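Local coordinates for replicative DNA helicase (Helicobacter pylori, PDB 3GXV), which probably unwinds double-stranded DNA at the replication fork as a hexameric, ATP-driven helicase, with its N-terminal domain taking part in interactions with primase, at residues Gly46-Ile51 / Glu80-Ile85. Sequence-based numbering, arbitrary orientation.
Sequences GLFFEI and EDLVAI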
ATOM      1  N   GLY B  46     -12.229  10.299  -8.294  1.00  7.02           N
ATOM      2  CA  GLY B  46     -11.437  10.082  -9.489  1.00  4.54           C
ATOM      3  C   GLY B  46     -10.018  10.547  -9.196  1.00  5.34           C
ATOM      4  O   GLY B  46      -9.041   9.874  -9.536  1.00  6.97           O
ATOM      5  N   LEU B  47      -9.895  11.707  -8.560  1.00  7.14           N
ATOM      6  CA  LEU B  47      -8.585  12.247  -8.218  1.00  8.15           C
ATOM      7  C   LEU B  47      -7.829  11.214  -7.376  1.00  9.79           C
ATOM      8  O   LEU B  47      -6.618  11.004  -7.562  1.00  4.39           O
ATOM      9  CB  LEU B  47      -8.735  13.570  -7.450  1.00 13.00           C
ATOM     10  CG  LEU B  47      -7.474  14.336  -7.006  1.00 15.55           C
ATOM     11  CD1 LEU B  47      -6.391  14.239  -8.073  1.00 16.95           C
ATOM     12  CD2 LEU B  47      -7.831  15.802  -6.735  1.00 17.19           C
ATOM     13  N   PHE B  48      -8.556  10.577  -6.454  1.00  6.23           N
ATOM     14  CA  PHE B  48      -7.992   9.544  -5.590  1.00  8.66           C
ATOM     15  C   PHE B  48      -7.521   8.382  -6.469  1.00  9.88           C
ATOM     16  O   PHE B  48      -6.380   7.946  -6.358  1.00  8.31           O
ATOM     17  CB  PHE B  48      -9.044   9.028  -4.608  1.00  8.10           C
ATOM     18  CG  PHE B  48      -8.502   8.076  -3.578  1.00  6.25           C
ATOM     19  CD1 PHE B  48      -8.014   8.550  -2.374  1.00  5.75           C
ATOM     20  CD2 PHE B  48      -8.503   6.699  -3.804  1.00  7.32           C
ATOM     21  CE1 PHE B  48      -7.531   7.666  -1.402  1.00  7.13           C
ATOM     22  CE2 PHE B  48      -8.024   5.811  -2.844  1.00  4.79           C
ATOM     23  CZ  PHE B  48      -7.541   6.295  -1.639  1.00  4.00           C
ATOM     24  N   PHE B  49      -8.401   7.892  -7.340  1.00  8.20           N
ATOM     25  CA  PHE B  49      -8.051   6.792  -8.239  1.00 12.35           C
ATOM     26  C   PHE B  49      -6.770   7.127  -9.015  1.00 15.00           C
ATOM     27  O   PHE B  49      -5.935   6.264  -9.289  1.00 13.82           O
ATOM     28  CB  PHE B  49      -9.194   6.528  -9.230  1.00  8.95           C
ATOM     29  CG  PHE B  49      -9.061   5.226  -9.981  1.00  8.50           C
ATOM     30  CD1 PHE B  49      -8.936   4.019  -9.289  1.00  7.01           C
ATOM     31  CD2 PHE B  49      -9.016   5.209 -11.373  1.00  7.33           C
ATOM     32  CE1 PHE B  49      -8.766   2.823  -9.972  1.00  8.66           C
ATOM     33  CE2 PHE B  49      -8.846   4.008 -12.069  1.00  6.66           C
ATOM     34  CZ  PHE B  49      -8.718   2.821 -11.368  1.00  7.94           C
ATOM     35  N   GLU B  50      -6.633   8.402  -9.354  1.00 15.37           N
ATOM     36  CA  GLU B  50      -5.503   8.909 -10.113  1.00 15.64           C
ATOM     37  C   GLU B  50      -4.205   8.765  -9.328  1.00 16.40           C
ATOM     38  O   GLU B  50      -3.228   8.197  -9.819  1.00 15.61           O
ATOM     39  CB  GLU B  50      -5.763  10.377 -10.431  1.00 17.61           C
ATOM     40  CG  GLU B  50      -5.004  10.984 -11.600  1.00 19.99           C
ATOM     41  CD  GLU B  50      -5.331  12.462 -11.733  1.00 22.36           C
ATOM     42  OE1 GLU B  50      -4.769  13.262 -10.954  1.00 24.65           O
ATOM     43  OE2 GLU B  50      -6.175  12.823 -12.585  1.00 23.09           O
ATOM     44  N   ILE B  51      -4.197   9.287  -8.103  1.00 18.17           N
ATOM     45  CA  ILE B  51      -3.011   9.210  -7.260  1.00 18.18           C
ATOM     46  C   ILE B  51      -2.662   7.750  -6.987  1.00 19.92           C
ATOM     47  O   ILE B  51      -1.485   7.391  -6.887  1.00 22.46           O
ATOM     48  CB  ILE B  51      -3.221   9.950  -5.919  1.00 14.36           C
ATOM     49  CG1 ILE B  51      -3.418  11.451  -6.169  1.00 10.24           C
ATOM     50  CG2 ILE B  51      -2.018   9.732  -5.017  1.00 10.57           C
ATOM     51  CD1 ILE B  51      -4.022  12.210  -4.983  1.00  7.14           C
ATOM     52  N   GLU B  80     -12.605  15.428   4.567  1.00 23.68           N
ATOM     53  CA  GLU B  80     -13.849  14.690   4.723  1.00 20.72           C
ATOM     54  C   GLU B  80     -14.039  13.655   3.619  1.00 18.79           C
ATOM     55  O   GLU B  80     -14.641  12.604   3.846  1.00 14.66           O
ATOM     56  CB  GLU B  80     -15.047  15.642   4.761  1.00 24.68           C
ATOM     57  CG  GLU B  80     -15.141  16.622   3.599  1.00 30.56           C
ATOM     58  CD  GLU B  80     -14.564  17.994   3.932  1.00 34.67           C
ATOM     59  OE1 GLU B  80     -14.801  18.935   3.144  1.00 36.22           O
ATOM     60  OE2 GLU B  80     -13.875  18.135   4.972  1.00 36.02           O
ATOM     61  N   ASP B  81     -13.514  13.950   2.434  1.00 17.76           N
ATOM     62  CA  ASP B  81     -13.635  13.047   1.292  1.00 17.70           C
ATOM     63  C   ASP B  81     -12.699  11.852   1.414  1.00 17.72           C
ATOM     64  O   ASP B  81     -12.953  10.792   0.837  1.00 11.55           O
ATOM     65  CB  ASP B  81     -13.355  13.798  -0.017  1.00 20.55           C
ATOM     66  CG  ASP B  81     -14.504  14.703  -0.424  1.00 22.95           C
ATOM     67  OD1 ASP B  81     -15.654  14.233  -0.417  1.00 26.01           O
ATOM     68  OD2 ASP B  81     -14.268  15.879  -0.755  1.00 25.71           O
ATOM     69  N   LEU B  82     -11.617  12.049   2.164  1.00 17.93           N
ATOM     70  CA  LEU B  82     -10.629  11.008   2.395  1.00 18.71           C
ATOM     71  C   LEU B  82     -11.188  10.027   3.415  1.00 19.31           C
ATOM     72  O   LEU B  82     -11.288   8.832   3.144  1.00 18.54           O
ATOM     73  CB  LEU B  82      -9.319  11.619   2.917  1.00 22.90           C
ATOM     74  CG  LEU B  82      -8.435  12.427   1.956  1.00 23.50           C
ATOM     75  CD1 LEU B  82      -7.293  13.070   2.724  1.00 24.95           C
ATOM     76  CD2 LEU B  82      -7.884  11.523   0.866  1.00 23.02           C
ATOM     77  N   VAL B  83     -11.568  10.538   4.584  1.00 19.70           N
ATOM     78  CA  VAL B  83     -12.114   9.694   5.642  1.00 21.46           C
ATOM     79  C   VAL B  83     -13.329   8.939   5.121  1.00 23.08           C
ATOM     80  O   VAL B  83     -13.660   7.856   5.614  1.00 22.60           O
ATOM     81  CB  VAL B  83     -12.532  10.526   6.874  1.00 20.14           C
ATOM     82  CG1 VAL B  83     -11.408  11.456   7.272  1.00 20.12           C
ATOM     83  CG2 VAL B  83     -13.779  11.314   6.569  1.00 21.01           C
ATOM     84  N   ALA B  84     -13.989   9.519   4.120  1.00 22.65           N
ATOM     85  CA  ALA B  84     -15.160   8.892   3.519  1.00 23.30           C
ATOM     86  C   ALA B  84     -14.699   7.621   2.820  1.00 23.66           C
ATOM     87  O   ALA B  84     -15.279   6.544   2.988  1.00 24.42           O
ATOM     88  CB  ALA B  84     -15.806   9.840   2.508  1.00 24.56           C
ATOM     89  N   ILE B  85     -13.635   7.756   2.041  1.00 20.11           N
ATOM     90  CA  ILE B  85     -13.089   6.633   1.308  1.00 17.33           C
ATOM     91  C   ILE B  85     -12.444   5.588   2.217  1.00 20.63           C
ATOM     92  O   ILE B  85     -12.735   4.394   2.088  1.00 21.07           O
ATOM     93  CB  ILE B  85     -12.086   7.136   0.259  1.00 14.20           C
ATOM     94  CG1 ILE B  85     -12.834   8.005  -0.761  1.00 10.39           C
ATOM     95  CG2 ILE B  85     -11.394   5.961  -0.417  1.00 12.28           C
ATOM     96  CD1 ILE B  85     -11.971   8.988  -1.546  1.00  2.81           C
TER
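I85 lies over one face of the F48 ring, while L82 meets its edge near the ring plane at one corner. I85 CG2 makes a CH-pi contact, 4.2 Å from the ring centroid and 16° off the normal. The methyl is offset toward the rim, so its nearest ring atom is F48 CZ at 4.1 Å. I85 CD1, at the end of the other branch, lies over the same face near the root of the ring, 4.1 Å from both F48 CG and F48 CD1. The two methyls thus reach the root and the far tip of one phenyl group, and the side chains run alongside each other, pointing opposite ways. At the edge the approach is looser, with L82 CD2 4.4 Å from F48 CD1.

With CG anti to the backbone N (chi1 -173°), the F48 ring reaches toward helix 79-87, turning one face to I85 and the CD1 part of its edge to L82. The CB of L82 leaves its helix to one side of F48, and it is the CD2 methyl that brings the side chain to the ring. No hydrogen bond crosses between the segments; three buried apolar side chains carry the contact, which covers 132 Å².

Beside this hydrophobic patch, D81 OD1 is hydrogen-bonded to Y42 OH, a polar link between the start of helix 79-87 and the residue just before helix 43-57. L18 of helix 3-23 touches both F48 and I85, while I67 of helix 64-69 packs on F48 and M71 in the following loop on L82. The contact joins helices 43-57 and 79-87 within the all-helical DnaB N-terminal domain, where helices 3-23 and 64-69 also meet its side chains.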